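Long-range contacts in cytochrome P450 (PDB 6G5O), which binds protoporphyrin IX containing Fe within the predominantly helical fold of the cytochrome P450 family: residues 258-263 against 311-316; 127-132 against 148-153. All coordinates share one frame; numbering follows the deposited sequence.

Contact 1 (258-263 against 311-316)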
loop_
_atom_site.group_PDB
_atom_site.type_symbol
_atom_site.label_atom_id
_atom_site.label_comp_id
_atom_site.label_asym_id
_atom_site.label_seq_id
_atom_site.Cartn_x
_atom_site.Cartn_y
_atom_site.Cartn_z
ATOM N N GLU A 258 -2.736 2.427 -12.535
ATOM C CA GLU A 258 -1.521 1.617 -12.464
ATOM C C GLU A 258 -0.298 2.512 -12.617
ATOM O O GLU A 258 0.780 2.236 -12.063
ATOM C CB GLU A 258 -1.483 0.525 -13.540
ATOM C CG GLU A 258 -2.532 -0.551 -13.372
ATOM C CD GLU A 258 -2.569 -1.196 -11.973
ATOM O OE1 GLU A 258 -1.531 -1.685 -11.466
ATOM O OE2 GLU A 258 -3.680 -1.236 -11.389
ATOM N N GLU A 259 -0.436 3.568 -13.415
ATOM C CA GLU A 259 0.691 4.440 -13.614
ATOM C C GLU A 259 0.965 5.249 -12.349
ATOM O O GLU A 259 2.117 5.519 -12.011
ATOM C CB GLU A 259 0.461 5.365 -14.833
ATOM C CG GLU A 259 1.501 6.464 -15.016
ATOM C CD GLU A 259 2.858 5.975 -15.402
ATOM O OE1 GLU A 259 3.130 4.750 -15.331
ATOM O OE2 GLU A 259 3.672 6.820 -15.822
ATOM N N MET A 260 -0.094 5.662 -11.667
ATOM C CA MET A 260 0.059 6.305 -10.381
ATOM C C MET A 260 0.678 5.373 -9.317
ATOM O O MET A 260 1.543 5.792 -8.580
ATOM C CB MET A 260 -1.255 6.885 -9.959
ATOM C CG MET A 260 -1.515 8.145 -10.769
ATOM S SD MET A 260 -2.919 9.038 -10.167
ATOM C CE MET A 260 -3.217 10.107 -11.602
ATOM N N ILE A 261 0.290 4.117 -9.278
ATOM C CA ILE A 261 0.948 3.210 -8.355
ATOM C C ILE A 261 2.435 3.068 -8.659
ATOM O O ILE A 261 3.241 3.018 -7.764
ATOM C CB ILE A 261 0.268 1.823 -8.322
ATOM C CG1 ILE A 261 -1.158 1.945 -7.755
ATOM C CG2 ILE A 261 1.089 0.843 -7.502
ATOM C CD1 ILE A 261 -1.248 2.660 -6.424
ATOM N N ARG A 262 2.804 2.981 -9.914
ATOM C CA ARG A 262 4.219 2.898 -10.313
ATOM C C ARG A 262 5.052 4.094 -9.812
ATOM O O ARG A 262 6.111 3.951 -9.177
ATOM C CB ARG A 262 4.346 2.866 -11.857
ATOM C CG ARG A 262 5.773 2.670 -12.362
ATOM C CD ARG A 262 5.907 2.959 -13.855
ATOM N NE ARG A 262 5.672 4.373 -14.189
ATOM C CZ ARG A 262 6.594 5.316 -14.080
ATOM N NH1 ARG A 262 7.810 5.007 -13.659
ATOM N NH2 ARG A 262 6.286 6.564 -14.361
ATOM N N TYR A 263 4.570 5.267 -10.185
ATOM C CA TYR A 263 5.275 6.477 -9.965
ATOM C C TYR A 263 5.295 6.803 -8.491
ATOM O O TYR A 263 6.353 7.114 -7.966
ATOM C CB TYR A 263 4.654 7.635 -10.737
ATOM C CG TYR A 263 5.375 8.943 -10.514
ATOM C CD1 TYR A 263 6.536 9.242 -11.196
ATOM C CD2 TYR A 263 4.851 9.908 -9.657
ATOM C CE1 TYR A 263 7.188 10.463 -11.004
ATOM C CE2 TYR A 263 5.475 11.131 -9.458
ATOM C CZ TYR A 263 6.658 11.395 -10.128
ATOM O OH TYR A 263 7.303 12.588 -9.926
ATOM N N ILE A 311 4.650 10.922 -15.171
ATOM C CA ILE A 311 3.435 10.177 -15.232
ATOM C C ILE A 311 2.936 10.215 -16.679
ATOM O O ILE A 311 2.532 11.274 -17.169
ATOM C CB ILE A 311 2.415 10.726 -14.219
ATOM C CG1 ILE A 311 2.810 10.189 -12.817
ATOM C CG2 ILE A 311 0.984 10.313 -14.582
ATOM C CD1 ILE A 311 1.964 10.697 -11.661
ATOM N N VAL A 312 2.988 9.061 -17.345
ATOM C CA VAL A 312 2.381 8.875 -18.653
ATOM C C VAL A 312 1.012 8.247 -18.418
ATOM O O VAL A 312 0.885 7.018 -18.185
ATOM C CB VAL A 312 3.222 7.945 -19.561
ATOM C CG1 VAL A 312 2.503 7.661 -20.888
ATOM C CG2 VAL A 312 4.597 8.525 -19.802
ATOM N N LEU A 313 -0.008 9.086 -18.520
ATOM C CA LEU A 313 -1.332 8.795 -18.010
ATOM C C LEU A 313 -1.978 7.554 -18.593
ATOM O O LEU A 313 -2.765 6.894 -17.919
ATOM C CB LEU A 313 -2.242 10.012 -18.244
ATOM C CG LEU A 313 -3.466 10.140 -17.343
ATOM C CD1 LEU A 313 -3.052 10.218 -15.878
ATOM C CD2 LEU A 313 -4.237 11.400 -17.671
ATOM N N ASP A 314 -1.662 7.237 -19.834
ATOM C CA ASP A 314 -2.294 6.096 -20.502
ATOM C C ASP A 314 -1.300 4.964 -20.793
ATOM O O ASP A 314 -1.510 4.175 -21.698
ATOM C CB ASP A 314 -2.975 6.577 -21.804
ATOM C CG ASP A 314 -1.976 7.296 -22.790
ATOM O OD1 ASP A 314 -0.739 7.336 -22.525
ATOM O OD2 ASP A 314 -2.435 7.853 -23.825
ATOM N N ARG A 315 -0.222 4.876 -20.029
ATOM C CA ARG A 315 0.836 3.905 -20.322
ATOM C C ARG A 315 0.239 2.495 -20.437
ATOM O O ARG A 315 -0.353 2.011 -19.483
ATOM C CB ARG A 315 1.893 3.948 -19.192
ATOM C CG ARG A 315 3.151 3.137 -19.421
ATOM C CD ARG A 315 4.047 3.087 -18.175
ATOM N NE ARG A 315 4.578 4.415 -17.780
ATOM C CZ ARG A 315 5.703 4.960 -18.236
ATOM N NH1 ARG A 315 6.430 4.356 -19.140
ATOM N NH2 ARG A 315 6.079 6.156 -17.794
ATOM N N LYS A 316 0.386 1.850 -21.596
ATOM C CA LYS A 316 -0.043 0.448 -21.801
ATOM C C LYS A 316 1.007 -0.544 -21.319
ATOM O O LYS A 316 0.681 -1.609 -20.745
ATOM C CB LYS A 316 -0.359 0.125 -23.281
ATOM C CG LYS A 316 -1.437 1.017 -23.881
ATOM C CD LYS A 316 -1.799 0.692 -25.323
ATOM C CE LYS A 316 -2.680 -0.547 -25.408
ATOM N NZ LYS A 316 -3.296 -0.707 -26.766
#
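Glu259 leaves helix 253-264 with CG anti to its backbone N (chi1 172°), a course that aims it at the loop 311-316. CB and then CG run past the carbonyl of Val312, Glu259 CG lying 3.3 Å from Val312 O. A bend at chi2 (68°) sets the carboxylate between two arginines and a backbone N-H. Glu259 OE1 accepts from NE of Arg315 at 2.9 Å and from NE of Arg262, one helical turn on, at 2.8 Å; both donors stand above the carboxylate plane. Glu259 OE2 takes three bonds, besides a weak one from Arg315 NE: Val312 N at 2.8 Å, Arg262 NH2 at 3.0 Å, and Arg315 NH2 on its syn lone pair. Each arginine thus grips the acid side-on through NE and NH2, with the carboxylate carbon at the rim of its guanidinium plane. The two guanidinium planes are 62° apart, and Arg262 NH2 and Arg315 NH2, both donors, approach to 3.5 Å, a like-charge proximity the shared carboxylate probably offsets. Further carbonyls hold the arginines: Asn299 and Pro308 bind Arg262 NH1, Glu306 and Asn307 bind Arg315. Ile311 CG1 lies over one face of the Tyr263 ring in a CH-pi contact, 4.1 Å from its centroid, while CD1 nears ring atom CD2. Val312 to Arg315 form a type I turn that brings the arginine back to the helix. The spacing Glu259-Met260-Ile261-Arg262 is the ExxR motif of the P450 K helix; with Arg315 from the loop between helices 295-298 and 333-350 it makes the Glu-Arg-Arg triad characteristic of the family.

Contact 2 (127-132 against 148-153); sequences ALRLQS and TWISWG
Ile150 keeps CG1 anti to its carbonyl carbon (chi1 -68°) and CG2 anti to its backbone N, so its two branches meet different partners on helix 122-139. Ile150 CG1 lies 3.6 Å from Ser132 OG. Ile150 CG2 lies over one face of the Arg129 guanidinium, near its rim, 3.5 Å from Arg129 NH1. The Arg129 CB starts away from helix 145-152, but the bend at chi2 (82°) swings the chain back across the isoleucine, whose CD1 also touches Arg129 CG. Leu128, with CG anti to its backbone N, extends CD2 alongside the end of the other helix, 3.7 Å from Ile150 O and 4.2 Å from Gly153 CA; Gly153, with positive phi, is where the chain leaves the helical conformation. The hydroxyl of Ser132 turns back along its own helix and OG donates to Leu128 O at 2.9 Å, a carbonyl that also accepts the Ser132 N-H. That bond fixes OG against Ile150 CG1 and Trp149 CB. Trp149 brings the six-membered part of its indole edge-on to the backbone, CE3 standing 3.4 Å from Ser132 O. Its NE1 bonds Tyr175 OH on helix 169-185, and Phe218 meets the ring edge-to-face. Leu128 and Ser132 both touch Arg222, which bonds Gly153 O. Between the two segments the contact is van der Waals throughout. The segment axes come within 9.4 Å at 146°, so consecutive helices 122-139 and 145-152 form a roughly antiparallel helical hairpin, consistent with the E and F helices of the P450 fold.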
loop_
_atom_site.group_PDB
_atom_site.type_symbol
_atom_site.label_atom_id
_atom_site.label_comp_id
_atom_site.label_asym_id
_atom_site.label_seq_id
_atom_site.Cartn_x
_atom_site.Cartn_y
_atom_site.Cartn_z
ATOM N N ALA A 127 -8.321 12.041 2.876
ATOM C CA ALA A 127 -7.750 10.731 2.601
ATOM C C ALA A 127 -8.013 9.707 3.719
ATOM O O ALA A 127 -8.474 8.601 3.437
ATOM C CB ALA A 127 -6.271 10.875 2.336
ATOM N N LEU A 128 -7.770 10.106 4.964
ATOM C CA LEU A 128 -8.047 9.263 6.137
ATOM C C LEU A 128 -9.527 8.880 6.269
ATOM O O LEU A 128 -9.858 7.742 6.618
ATOM C CB LEU A 128 -7.581 9.963 7.405
ATOM C CG LEU A 128 -7.941 9.327 8.745
ATOM C CD1 LEU A 128 -7.307 7.947 8.941
ATOM C CD2 LEU A 128 -7.500 10.241 9.885
ATOM N N ARG A 129 -10.416 9.818 5.977
ATOM C CA ARG A 129 -11.857 9.540 5.986
ATOM C C ARG A 129 -12.272 8.553 4.873
ATOM O O ARG A 129 -13.066 7.650 5.108
ATOM C CB ARG A 129 -12.681 10.822 5.786
ATOM C CG ARG A 129 -13.232 11.525 7.038
ATOM C CD ARG A 129 -12.198 12.407 7.693
ATOM N NE ARG A 129 -12.708 13.224 8.780
ATOM C CZ ARG A 129 -11.993 13.606 9.852
ATOM N NH1 ARG A 129 -10.714 13.245 10.017
ATOM N NH2 ARG A 129 -12.562 14.371 10.788
ATOM N N LEU A 130 -11.837 8.808 3.640
ATOM C CA LEU A 130 -12.134 7.914 2.543
ATOM C C LEU A 130 -11.577 6.481 2.840
ATOM O O LEU A 130 -12.289 5.510 2.692
ATOM C CB LEU A 130 -11.548 8.496 1.264
ATOM C CG LEU A 130 -11.841 7.867 -0.094
ATOM C CD1 LEU A 130 -11.289 8.763 -1.196
ATOM C CD2 LEU A 130 -11.203 6.495 -0.196
ATOM N N GLN A 131 -10.345 6.380 3.293
ATOM C CA GLN A 131 -9.690 5.088 3.566
ATOM C C GLN A 131 -10.419 4.270 4.641
ATOM O O GLN A 131 -10.751 3.095 4.417
ATOM C CB GLN A 131 -8.214 5.304 3.946
ATOM C CG GLN A 131 -7.408 4.028 4.269
ATOM C CD GLN A 131 -7.439 3.645 5.752
ATOM O OE1 GLN A 131 -7.458 4.513 6.590
ATOM N NE2 GLN A 131 -7.407 2.340 6.062
ATOM N N SER A 132 -10.726 4.921 5.770
ATOM C CA SER A 132 -11.470 4.312 6.879
ATOM C C SER A 132 -12.882 3.887 6.478
ATOM O O SER A 132 -13.382 2.802 6.889
ATOM C CB SER A 132 -11.579 5.325 8.019
ATOM O OG SER A 132 -10.298 5.607 8.550
ATOM N N THR A 148 -14.006 5.023 14.818
ATOM C CA THR A 148 -12.917 4.533 15.631
ATOM C C THR A 148 -11.596 4.671 14.909
ATOM O O THR A 148 -10.603 5.191 15.469
ATOM C CB THR A 148 -13.162 3.072 16.023
ATOM O OG1 THR A 148 -14.437 2.989 16.684
ATOM C CG2 THR A 148 -12.031 2.553 16.907
ATOM N N TRP A 149 -11.561 4.208 13.660
ATOM C CA TRP A 149 -10.312 4.216 12.887
ATOM C C TRP A 149 -9.864 5.648 12.579
ATOM O O TRP A 149 -8.688 5.969 12.660
ATOM C CB TRP A 149 -10.463 3.361 11.616
ATOM C CG TRP A 149 -10.970 1.989 11.924
ATOM C CD1 TRP A 149 -10.779 1.293 13.077
ATOM C CD2 TRP A 149 -11.787 1.164 11.092
ATOM N NE1 TRP A 149 -11.439 0.096 13.021
ATOM C CE2 TRP A 149 -12.044 -0.017 11.803
ATOM C CE3 TRP A 149 -12.324 1.316 9.808
ATOM C CZ2 TRP A 149 -12.803 -1.050 11.282
ATOM C CZ3 TRP A 149 -13.054 0.298 9.277
ATOM C CH2 TRP A 149 -13.306 -0.875 10.018
ATOM N N ILE A 150 -10.797 6.502 12.256
ATOM C CA ILE A 150 -10.454 7.916 12.059
ATOM C C ILE A 150 -9.858 8.585 13.318
ATOM O O ILE A 150 -8.888 9.333 13.215
ATOM C CB ILE A 150 -11.673 8.703 11.579
ATOM C CG1 ILE A 150 -12.041 8.255 10.169
ATOM C CG2 ILE A 150 -11.371 10.200 11.591
ATOM C CD1 ILE A 150 -13.465 8.583 9.776
ATOM N N SER A 151 -10.400 8.276 14.498
ATOM C CA SER A 151 -9.846 8.785 15.776
ATOM C C SER A 151 -8.411 8.427 16.049
ATOM O O SER A 151 -7.700 9.193 16.693
ATOM C CB SER A 151 -10.679 8.294 16.964
ATOM O OG SER A 151 -11.914 8.986 16.992
ATOM N N TRP A 152 -7.965 7.261 15.603
ATOM C CA TRP A 152 -6.560 6.909 15.750
ATOM C C TRP A 152 -5.610 7.912 15.068
ATOM O O TRP A 152 -4.476 8.070 15.500
ATOM C CB TRP A 152 -6.303 5.530 15.142
ATOM C CG TRP A 152 -7.004 4.381 15.807
ATOM C CD1 TRP A 152 -7.544 4.361 17.054
ATOM C CD2 TRP A 152 -7.188 3.068 15.272
ATOM N NE1 TRP A 152 -8.079 3.127 17.325
ATOM C CE2 TRP A 152 -7.861 2.308 16.255
ATOM C CE3 TRP A 152 -6.847 2.454 14.062
ATOM C CZ2 TRP A 152 -8.210 0.978 16.061
ATOM C CZ3 TRP A 152 -7.181 1.116 13.876
ATOM C CH2 TRP A 152 -7.862 0.398 14.868
ATOM N N GLY A 153 -6.039 8.563 13.989
ATOM C CA GLY A 153 -5.187 9.528 13.294
ATOM C C GLY A 153 -4.105 8.889 12.424
ATOM O O GLY A 153 -4.010 7.670 12.326
#

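From the N terminus, contact 2 comes first: helix 122-139 runs into a short turn, and helix 145-152 folds back on it, closing a loop with 15 residues between the paired segments. The chain then passes through several helices, including 169-185, 207-220 and 223-238, before contact 1 opens on helix 253-264. Contact 1 closes a longer loop of 47 intervening residues, about a third of them strand, in the loop that precedes helix 333-350. The two loops lie in series, neither nested nor crossed, their centres 27 Å apart without touching. Helix 223-238 bridges them: Ala127 and Gln131 pack on it at contact 2, and Met260, Ile311 and Leu313 at contact 1.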